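Local coordinates for berberine bridge enzyme-like 28 (Arabidopsis thaliana, PDB 5D79), which is an FAD-dependent oxidoreductase of the berberine bridge enzyme-like family, secreted by the plant and involved in adaptation to salt stress, at residues A[101-105]-A[519-523]; A[134-138]-A[155-160]; A[368-374]-A[423-429]. All coordinates share one frame; numbering follows the deposited sequence.

Contact 1: residues A[101-105]-A[519-523]; sequences GIHVR and FFCDE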
loop_
_atom_site.group_PDB
_atom_site.type_symbol
_atom_site.label_atom_id
_atom_site.label_comp_id
_atom_site.label_asym_id
_atom_site.label_seq_id
_atom_site.Cartn_x
_atom_site.Cartn_y
_atom_site.Cartn_z
ATOM N N GLY A 101 -27.695 4.677 -12.408
ATOM C CA GLY A 101 -26.693 4.062 -13.258
ATOM C C GLY A 101 -25.357 4.773 -13.225
ATOM O O GLY A 101 -24.612 4.773 -14.204
ATOM N N ILE A 102 -25.040 5.382 -12.092
ATOM C CA ILE A 102 -23.785 6.095 -11.980
ATOM C C ILE A 102 -22.705 5.247 -11.316
ATOM O O ILE A 102 -22.899 4.660 -10.247
ATOM C CB ILE A 102 -23.957 7.398 -11.216
ATOM C CG1 ILE A 102 -24.689 8.406 -12.098
ATOM C CG2 ILE A 102 -22.610 7.963 -10.834
ATOM C CD1 ILE A 102 -23.907 8.789 -13.336
ATOM N N HIS A 103 -21.566 5.186 -11.991
ATOM C CA HIS A 103 -20.400 4.457 -11.533
ATOM C C HIS A 103 -19.607 5.336 -10.571
ATOM O O HIS A 103 -19.499 6.534 -10.800
ATOM C CB HIS A 103 -19.568 4.058 -12.747
ATOM C CG HIS A 103 -18.326 3.306 -12.417
ATOM N ND1 HIS A 103 -18.309 2.252 -11.531
ATOM C CD2 HIS A 103 -17.058 3.443 -12.867
ATOM C CE1 HIS A 103 -17.079 1.781 -11.439
ATOM N NE2 HIS A 103 -16.300 2.485 -12.241
ATOM N N VAL A 104 -19.076 4.773 -9.489
ATOM C CA VAL A 104 -18.267 5.575 -8.567
ATOM C C VAL A 104 -16.895 4.982 -8.311
ATOM O O VAL A 104 -16.658 3.806 -8.571
ATOM C CB VAL A 104 -18.949 5.762 -7.197
ATOM C CG1 VAL A 104 -20.356 6.304 -7.373
ATOM C CG2 VAL A 104 -18.961 4.458 -6.422
ATOM N N ARG A 105 -15.995 5.819 -7.802
ATOM C CA ARG A 105 -14.705 5.376 -7.297
ATOM C C ARG A 105 -14.496 5.980 -5.922
ATOM O O ARG A 105 -14.879 7.113 -5.693
ATOM C CB ARG A 105 -13.574 5.783 -8.236
ATOM C CG ARG A 105 -13.586 5.060 -9.567
ATOM C CD ARG A 105 -13.376 3.564 -9.398
ATOM N NE ARG A 105 -13.631 2.852 -10.646
ATOM C CZ ARG A 105 -12.696 2.510 -11.525
ATOM N NH1 ARG A 105 -11.422 2.798 -11.291
ATOM N NH2 ARG A 105 -13.033 1.864 -12.633
ATOM N N PHE A 519 -21.773 -3.828 -8.275
ATOM C CA PHE A 519 -21.718 -2.368 -8.294
ATOM C C PHE A 519 -20.291 -1.879 -8.107
ATOM O O PHE A 519 -19.827 -0.992 -8.826
ATOM C CB PHE A 519 -22.609 -1.736 -7.216
ATOM C CG PHE A 519 -22.507 -0.211 -7.159
ATOM C CD1 PHE A 519 -23.083 0.586 -8.158
ATOM C CD2 PHE A 519 -21.835 0.424 -6.118
ATOM C CE1 PHE A 519 -22.989 1.986 -8.115
ATOM C CE2 PHE A 519 -21.737 1.826 -6.073
ATOM C CZ PHE A 519 -22.316 2.603 -7.072
ATOM N N PHE A 520 -19.596 -2.449 -7.134
ATOM C CA PHE A 520 -18.236 -2.021 -6.847
ATOM C C PHE A 520 -17.237 -2.721 -7.760
ATOM O O PHE A 520 -16.815 -3.842 -7.486
ATOM C CB PHE A 520 -17.918 -2.265 -5.375
ATOM C CG PHE A 520 -18.781 -1.464 -4.448
ATOM C CD1 PHE A 520 -18.499 -0.133 -4.201
ATOM C CD2 PHE A 520 -19.893 -2.031 -3.851
ATOM C CE1 PHE A 520 -19.295 0.611 -3.363
ATOM C CE2 PHE A 520 -20.702 -1.285 -3.014
ATOM C CZ PHE A 520 -20.401 0.035 -2.770
ATOM N N CYS A 521 -16.877 -2.051 -8.855
ATOM C CA CYS A 521 -15.973 -2.614 -9.849
ATOM C C CYS A 521 -15.010 -1.563 -10.402
ATOM O O CYS A 521 -15.382 -0.410 -10.592
ATOM C CB CYS A 521 -16.766 -3.259 -11.002
ATOM S SG CYS A 521 -17.577 -2.116 -12.193
ATOM N N ASP A 522 -13.765 -1.971 -10.633
ATOM C CA ASP A 522 -12.807 -1.171 -11.397
ATOM C C ASP A 522 -12.165 -2.055 -12.464
ATOM O O ASP A 522 -12.698 -3.118 -12.804
ATOM C CB ASP A 522 -11.740 -0.521 -10.493
ATOM C CG ASP A 522 -11.121 -1.482 -9.490
ATOM O OD1 ASP A 522 -10.895 -2.660 -9.803
ATOM O OD2 ASP A 522 -10.829 -1.045 -8.365
ATOM N N GLU A 523 -11.017 -1.633 -12.978
ATOM C CA GLU A 523 -10.376 -2.341 -14.083
ATOM C C GLU A 523 -9.707 -3.683 -13.702
ATOM O O GLU A 523 -9.328 -4.461 -14.584
ATOM C CB GLU A 523 -9.353 -1.411 -14.739
ATOM C CG GLU A 523 -9.964 -0.247 -15.543
ATOM C CD GLU A 523 -10.576 0.854 -14.677
ATOM O OE1 GLU A 523 -10.229 0.942 -13.477
ATOM O OE2 GLU A 523 -11.403 1.631 -15.206
HETATM O O HOH W 1 -20.739 0.242 -11.128
HETATM O O HOH W 2 -19.800 2.264 -8.726
HETATM O O HOH W 3 -17.068 0.968 -8.394
#
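Glu523 OE2 is held from two sources: Arg105 NH2 meets it across the contact at 3.1 Å in a salt bridge, 35° out of the carboxylate plane, and the backbone N of Tyr121 bonds to it as well. Arg105 reaches over from the edge strand of the small mixed sheet in the FAD-binding PCMH-type domain to the C-terminal loop after helix 504-514, its chain bent at chi2 (-63°) to bring the guanidinium to Glu523. Arg105 NH1 bonds to the syn lone pair of Glu523 OE1, to which NH2 adds a weak bond. The two planes are turned 55° apart, so this is a twisted end-on grip; the carbonyl of Leu116 also takes NH1. CB of Asp522 sits over the centre of one face of the guanidinium, 3.3 Å from CZ of Arg105, while the Asp522 carboxylate turns away to Ser234, close to the bound FAD. Further back along the strand, an apolar touch, Val104 CG2 to Phe519 CE2 at 3.8 Å, lies beside water-bridged backbone groups. One water accepts from Val104 N at 2.7 Å and donates to Phe519 O; another takes the N-H of Cys521 and donates to the carbonyl oxygen of Val104.

Contact 2: residues A[134-138]-A[155-160]; sequences RSISL and ELYYEI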
loop_
_atom_site.group_PDB
_atom_site.type_symbol
_atom_site.label_atom_id
_atom_site.label_comp_id
_atom_site.label_asym_id
_atom_site.label_seq_id
_atom_site.Cartn_x
_atom_site.Cartn_y
_atom_site.Cartn_z
ATOM N N ARG A 134 -11.928 11.289 8.865
ATOM C CA ARG A 134 -10.602 10.830 9.253
ATOM C C ARG A 134 -10.416 10.849 10.763
ATOM O O ARG A 134 -9.291 10.971 11.262
ATOM C CB ARG A 134 -9.526 11.687 8.581
ATOM C CG ARG A 134 -9.622 13.165 8.859
ATOM C CD ARG A 134 -8.515 13.898 8.138
ATOM N NE ARG A 134 -8.970 15.170 7.593
ATOM C CZ ARG A 134 -8.165 16.111 7.110
ATOM N NH1 ARG A 134 -8.676 17.236 6.627
ATOM N NH2 ARG A 134 -6.850 15.930 7.121
ATOM N N SER A 135 -11.520 10.721 11.488
ATOM C CA SER A 135 -11.487 10.785 12.943
ATOM C C SER A 135 -10.844 9.540 13.542
ATOM O O SER A 135 -11.182 8.417 13.164
ATOM C CB SER A 135 -12.899 10.967 13.499
ATOM O OG SER A 135 -13.453 12.204 13.076
ATOM N N ILE A 136 -9.919 9.748 14.477
ATOM C CA ILE A 136 -9.215 8.650 15.124
ATOM C C ILE A 136 -9.422 8.668 16.626
ATOM O O ILE A 136 -8.984 9.574 17.319
ATOM C CB ILE A 136 -7.698 8.686 14.827
ATOM C CG1 ILE A 136 -7.453 8.626 13.315
ATOM C CG2 ILE A 136 -6.991 7.524 15.529
ATOM C CD1 ILE A 136 -6.055 8.993 12.881
ATOM N N SER A 137 -10.084 7.648 17.135
ATOM C CA SER A 137 -10.313 7.563 18.556
ATOM C C SER A 137 -9.751 6.255 19.104
ATOM O O SER A 137 -10.290 5.165 18.852
ATOM C CB SER A 137 -11.802 7.688 18.848
ATOM O OG SER A 137 -12.370 8.723 18.068
ATOM N N LEU A 138 -8.652 6.372 19.843
ATOM C CA LEU A 138 -7.998 5.222 20.444
ATOM C C LEU A 138 -8.482 4.979 21.865
ATOM O O LEU A 138 -8.988 5.883 22.529
ATOM C CB LEU A 138 -6.486 5.419 20.446
ATOM C CG LEU A 138 -5.916 5.931 19.128
ATOM C CD1 LEU A 138 -4.423 6.196 19.277
ATOM C CD2 LEU A 138 -6.202 4.935 18.014
ATOM N N GLU A 155 -1.311 10.179 10.240
ATOM C CA GLU A 155 -2.196 10.740 11.258
ATOM C C GLU A 155 -2.405 9.715 12.373
ATOM O O GLU A 155 -2.396 10.058 13.564
ATOM C CB GLU A 155 -3.539 11.171 10.642
ATOM C CG GLU A 155 -3.453 12.422 9.762
ATOM C CD GLU A 155 -4.616 12.567 8.763
ATOM O OE1 GLU A 155 -5.489 11.671 8.683
ATOM O OE2 GLU A 155 -4.640 13.593 8.048
ATOM N N LEU A 156 -2.584 8.456 11.982
ATOM C CA LEU A 156 -2.768 7.384 12.949
ATOM C C LEU A 156 -1.527 7.245 13.837
ATOM O O LEU A 156 -1.622 7.194 15.074
ATOM C CB LEU A 156 -3.066 6.066 12.239
ATOM C CG LEU A 156 -3.073 4.867 13.177
ATOM C CD1 LEU A 156 -4.213 4.996 14.174
ATOM C CD2 LEU A 156 -3.175 3.579 12.384
ATOM N N TYR A 157 -0.370 7.186 13.189
ATOM C CA TYR A 157 0.902 7.138 13.887
ATOM C C TYR A 157 1.006 8.259 14.912
ATOM O O TYR A 157 1.403 8.038 16.062
ATOM C CB TYR A 157 2.052 7.238 12.890
ATOM C CG TYR A 157 2.244 5.995 12.075
ATOM C CD1 TYR A 157 1.693 4.791 12.478
ATOM C CD2 TYR A 157 2.983 6.017 10.895
ATOM C CE1 TYR A 157 1.875 3.637 11.725
ATOM C CE2 TYR A 157 3.176 4.867 10.141
ATOM C CZ TYR A 157 2.621 3.687 10.568
ATOM O OH TYR A 157 2.797 2.544 9.840
ATOM N N TYR A 158 0.636 9.460 14.483
ATOM C CA TYR A 158 0.765 10.654 15.308
ATOM C C TYR A 158 -0.103 10.553 16.545
ATOM O O TYR A 158 0.308 10.925 17.637
ATOM C CB TYR A 158 0.392 11.897 14.505
ATOM C CG TYR A 158 0.578 13.189 15.249
ATOM C CD1 TYR A 158 1.855 13.676 15.529
ATOM C CD2 TYR A 158 -0.519 13.939 15.659
ATOM C CE1 TYR A 158 2.029 14.875 16.203
ATOM C CE2 TYR A 158 -0.355 15.136 16.331
ATOM C CZ TYR A 158 0.918 15.600 16.600
ATOM O OH TYR A 158 1.069 16.792 17.271
ATOM N N GLU A 159 -1.308 10.031 16.364
ATOM C CA GLU A 159 -2.270 9.941 17.452
ATOM C C GLU A 159 -1.765 8.962 18.524
ATOM O O GLU A 159 -1.748 9.273 19.716
ATOM C CB GLU A 159 -3.637 9.539 16.881
ATOM C CG GLU A 159 -4.807 9.566 17.855
ATOM C CD GLU A 159 -5.030 10.910 18.536
ATOM O OE1 GLU A 159 -4.816 11.989 17.910
ATOM O OE2 GLU A 159 -5.435 10.862 19.722
ATOM N N ILE A 160 -1.327 7.791 18.073
ATOM C CA ILE A 160 -0.654 6.820 18.925
ATOM C C ILE A 160 0.602 7.386 19.596
ATOM O O ILE A 160 0.682 7.453 20.820
ATOM C CB ILE A 160 -0.245 5.590 18.124
ATOM C CG1 ILE A 160 -1.468 4.953 17.464
ATOM C CG2 ILE A 160 0.474 4.611 19.023
ATOM C CD1 ILE A 160 -1.127 3.863 16.473
HETATM O O HOH W 4 -6.910 12.180 11.185
HETATM O O HOH W 5 -7.789 9.228 20.382
#
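Ile136 points from its strand straight at helix 153-163. Its CB splits into two branches: CG2, anti to the backbone N, runs to Glu159 CG at 3.8 Å and also meets Leu156 CD1, while CG1 carries CD1 down onto the helix backbone, 3.6 Å from Leu156 N and near Glu155 CB. Two residues on, Leu138 repeats the approach; its CD1 wedges between Glu159 CG and Ile160 CG1, 3.7 Å from each. The aliphatic part of Glu159 runs alongside both strand residues, pointing the other way, and its OE2 accepts a hydrogen bond from a water that also accepts from Leu138 N at 3.0 Å. At the other end Arg134 forms a salt bridge whose hydrogen bond, NH2 of Arg134 to OE2 of Glu155 at 3.3 Å, is weak; the oxygen lies at the guanidinium's edge and the planes are 37° apart. Glu155 has a stronger partner in Thr152, whose backbone N donates to OE1 just ahead of helix 153-163, and OE2 also forms a salt bridge with Arg358. A second water donates to Arg134 O and, weakly, to Glu155 OE1. In the FAD-binding domain, strand 136-139 pairs antiparallel with strand 144-148, and helix 153-163 packs back over this hairpin, with Ile136 and Leu156 both resting on Val147.

Contact 3: residues A[368-374]-A[423-429]; sequences KDDFVQE and NLYEIQY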
loop_
_atom_site.group_PDB
_atom_site.type_symbol
_atom_site.label_atom_id
_atom_site.label_comp_id
_atom_site.label_asym_id
_atom_site.label_seq_id
_atom_site.Cartn_x
_atom_site.Cartn_y
_atom_site.Cartn_z
ATOM N N LYS A 368 6.353 -1.988 -9.919
ATOM C CA LYS A 368 5.988 -3.400 -10.080
ATOM C C LYS A 368 6.634 -4.162 -8.934
ATOM O O LYS A 368 7.565 -3.659 -8.318
ATOM C CB LYS A 368 6.457 -3.946 -11.433
ATOM C CG LYS A 368 6.038 -3.087 -12.640
ATOM C CD LYS A 368 6.606 -3.622 -13.959
ATOM C CE LYS A 368 5.853 -4.840 -14.472
ATOM N NZ LYS A 368 4.595 -4.481 -15.160
ATOM N N ASP A 369 6.157 -5.358 -8.614
ATOM C CA ASP A 369 6.841 -6.101 -7.572
ATOM C C ASP A 369 6.779 -7.620 -7.781
ATOM O O ASP A 369 6.119 -8.109 -8.695
ATOM C CB ASP A 369 6.306 -5.681 -6.192
ATOM C CG ASP A 369 5.073 -6.455 -5.744
ATOM O OD1 ASP A 369 4.204 -6.801 -6.566
ATOM O OD2 ASP A 369 4.974 -6.706 -4.523
ATOM N N ASP A 370 7.527 -8.333 -6.942
ATOM C CA ASP A 370 7.727 -9.766 -7.034
ATOM C C ASP A 370 7.919 -10.371 -5.647
ATOM O O ASP A 370 8.228 -9.679 -4.669
ATOM C CB ASP A 370 8.964 -10.090 -7.877
ATOM C CG ASP A 370 8.665 -10.248 -9.335
ATOM O OD1 ASP A 370 7.682 -10.935 -9.677
ATOM O OD2 ASP A 370 9.440 -9.705 -10.147
ATOM N N PHE A 371 7.778 -11.685 -5.584
ATOM C CA PHE A 371 8.119 -12.423 -4.396
ATOM C C PHE A 371 9.206 -13.425 -4.757
ATOM O O PHE A 371 9.109 -14.119 -5.767
ATOM C CB PHE A 371 6.877 -13.098 -3.808
ATOM C CG PHE A 371 5.905 -12.123 -3.229
ATOM C CD1 PHE A 371 4.951 -11.515 -4.039
ATOM C CD2 PHE A 371 5.981 -11.758 -1.889
ATOM C CE1 PHE A 371 4.074 -10.572 -3.518
ATOM C CE2 PHE A 371 5.100 -10.819 -1.356
ATOM C CZ PHE A 371 4.150 -10.222 -2.176
ATOM N N VAL A 372 10.259 -13.452 -3.945
ATOM C CA VAL A 372 11.368 -14.371 -4.136
ATOM C C VAL A 372 11.236 -15.499 -3.135
ATOM O O VAL A 372 11.060 -15.261 -1.946
ATOM C CB VAL A 372 12.736 -13.662 -3.977
ATOM C CG1 VAL A 372 13.893 -14.672 -3.976
ATOM C CG2 VAL A 372 12.918 -12.610 -5.073
ATOM N N GLN A 373 11.302 -16.730 -3.628
ATOM C CA GLN A 373 11.072 -17.910 -2.795
ATOM C C GLN A 373 12.360 -18.682 -2.521
ATOM O O GLN A 373 12.429 -19.491 -1.598
ATOM C CB GLN A 373 10.020 -18.811 -3.454
ATOM C CG GLN A 373 8.699 -18.078 -3.674
ATOM C CD GLN A 373 7.584 -18.942 -4.193
ATOM O OE1 GLN A 373 7.771 -19.741 -5.102
ATOM N NE2 GLN A 373 6.400 -18.771 -3.622
ATOM N N GLU A 374 13.380 -18.417 -3.320
ATOM C CA GLU A 374 14.703 -18.979 -3.081
ATOM C C GLU A 374 15.750 -18.015 -3.625
ATOM O O GLU A 374 15.503 -17.342 -4.627
ATOM C CB GLU A 374 14.843 -20.373 -3.714
ATOM C CG GLU A 374 14.639 -20.442 -5.221
ATOM C CD GLU A 374 14.690 -21.870 -5.758
ATOM O OE1 GLU A 374 14.259 -22.797 -5.043
ATOM O OE2 GLU A 374 15.172 -22.062 -6.894
ATOM N N ASN A 423 7.918 -17.630 1.119
ATOM C CA ASN A 423 8.419 -16.387 0.544
ATOM C C ASN A 423 9.483 -15.834 1.445
ATOM O O ASN A 423 9.220 -15.534 2.604
ATOM C CB ASN A 423 7.304 -15.364 0.348
ATOM C CG ASN A 423 6.207 -15.882 -0.530
ATOM O OD1 ASN A 423 6.368 -15.987 -1.744
ATOM N ND2 ASN A 423 5.079 -16.237 0.080
ATOM N N LEU A 424 10.693 -15.730 0.909
ATOM C CA LEU A 424 11.821 -15.189 1.652
ATOM C C LEU A 424 11.683 -13.665 1.813
ATOM O O LEU A 424 11.813 -13.129 2.917
ATOM C CB LEU A 424 13.138 -15.537 0.951
ATOM C CG LEU A 424 13.436 -17.002 0.663
ATOM C CD1 LEU A 424 14.850 -17.107 0.200
ATOM C CD2 LEU A 424 13.232 -17.821 1.906
ATOM N N TYR A 425 11.421 -12.972 0.707
ATOM C CA TYR A 425 11.243 -11.529 0.744
ATOM C C TYR A 425 10.437 -11.039 -0.449
ATOM O O TYR A 425 10.186 -11.776 -1.401
ATOM C CB TYR A 425 12.602 -10.817 0.800
ATOM C CG TYR A 425 13.515 -11.055 -0.381
ATOM C CD1 TYR A 425 14.411 -12.125 -0.387
ATOM C CD2 TYR A 425 13.507 -10.200 -1.473
ATOM C CE1 TYR A 425 15.263 -12.349 -1.448
ATOM C CE2 TYR A 425 14.361 -10.417 -2.552
ATOM C CZ TYR A 425 15.234 -11.492 -2.532
ATOM O OH TYR A 425 16.084 -11.717 -3.593
ATOM N N GLU A 426 10.021 -9.787 -0.377
ATOM C CA GLU A 426 9.293 -9.158 -1.460
ATOM C C GLU A 426 10.230 -8.121 -2.075
ATOM O O GLU A 426 11.062 -7.532 -1.382
ATOM C CB GLU A 426 7.987 -8.536 -0.942
ATOM C CG GLU A 426 7.075 -7.924 -2.011
ATOM C CD GLU A 426 7.322 -6.437 -2.213
ATOM O OE1 GLU A 426 8.073 -5.839 -1.408
ATOM O OE2 GLU A 426 6.762 -5.866 -3.171
ATOM N N ILE A 427 10.124 -7.925 -3.379
ATOM C CA ILE A 427 10.996 -6.978 -4.043
ATOM C C ILE A 427 10.175 -6.045 -4.941
ATOM O O ILE A 427 9.337 -6.495 -5.725
ATOM C CB ILE A 427 12.106 -7.711 -4.851
ATOM C CG1 ILE A 427 12.982 -6.725 -5.621
ATOM C CG2 ILE A 427 11.517 -8.745 -5.788
ATOM C CD1 ILE A 427 14.224 -7.379 -6.161
ATOM N N GLN A 428 10.400 -4.743 -4.790
ATOM C CA GLN A 428 9.716 -3.750 -5.602
ATOM C C GLN A 428 10.709 -3.020 -6.482
ATOM O O GLN A 428 11.747 -2.582 -6.025
ATOM C CB GLN A 428 8.961 -2.742 -4.723
ATOM C CG GLN A 428 8.218 -1.665 -5.510
ATOM C CD GLN A 428 7.725 -0.514 -4.650
ATOM O OE1 GLN A 428 8.056 -0.412 -3.461
ATOM N NE2 GLN A 428 6.927 0.370 -5.253
ATOM N N TYR A 429 10.383 -2.907 -7.758
ATOM C CA TYR A 429 11.147 -2.089 -8.695
ATOM C C TYR A 429 10.310 -0.858 -9.017
ATOM O O TYR A 429 9.235 -0.967 -9.610
ATOM C CB TYR A 429 11.469 -2.861 -9.978
ATOM C CG TYR A 429 11.520 -4.377 -9.829
ATOM C CD1 TYR A 429 10.354 -5.150 -9.904
ATOM C CD2 TYR A 429 12.733 -5.042 -9.649
ATOM C CE1 TYR A 429 10.397 -6.528 -9.787
ATOM C CE2 TYR A 429 12.783 -6.415 -9.522
ATOM C CZ TYR A 429 11.616 -7.158 -9.594
ATOM O OH TYR A 429 11.664 -8.535 -9.483
#
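The Tyr425 ring carries Val372 on one face, CB standing 3.8 Å from the ring centroid in a CH-pi contact; CG1 of Val372 touches CE1 and OH of the tyrosine, and CG2 touches CE2, CZ and OH. The Phe371 ring is covered on one face by CG of Glu426, again CH-pi. At the edge of the Tyr429 ring, in its plane, lies Asp370 OD2, which accepts from Tyr429 OH at 2.6 Å through its anti lone pair; the carboxylate is turned 81° from the ring. Three outside partners join in: His419 stacks with Phe371, Gln274 bonds to the Tyr425 hydroxyl, and Arg467 holds Asp370 OD1. These groups hang on two antiparallel neighbours of the seven-stranded sheet, with strand 363-372 outermost and strand 425-434 next in. Lys368 pairs with Tyr429 and Asp370 with Ile427 through two backbone hydrogen bonds each. Beyond Phe371 the regular ladder is broken by a classic beta bulge: Leu424 and Tyr425 both face Val372, whose N binds Tyr425 O at 3.0 Å while its carbonyl oxygen accepts from Leu424 N at 2.9 Å. On the face shared by Asp369, Phe371 and Glu426, the extended Gln428 side chain (chi1 180°), about 5 Å from the FAD, bonds through NE2 to Tyr113 OH. Past the bulge, Gln373 NE2 makes a weak hydrogen bond to Asn423 OD1, 3.4 Å long.

In the fold
Contact 2 lies wholly in the FAD-binding range of the chain, contact 1 joins that range to the C-terminal berberine-like one, and contact 3 lies in the large antiparallel sheet; their centres stand about 30 Å apart, and none touches another. Contact 3 is the most extensive and mostly buried, two adjacent strands joined by backbone bonds and a bulge. Contact 1 is buried too, yet it ties an edge strand to a C-terminal loop by way of a salt bridge and bridging waters. Contact 2 is only partly buried: a helix packs on a strand through aliphatic side chains, with charged groups and water around them. Contacts 2 and 3 sit on opposite sides of the chain's centre.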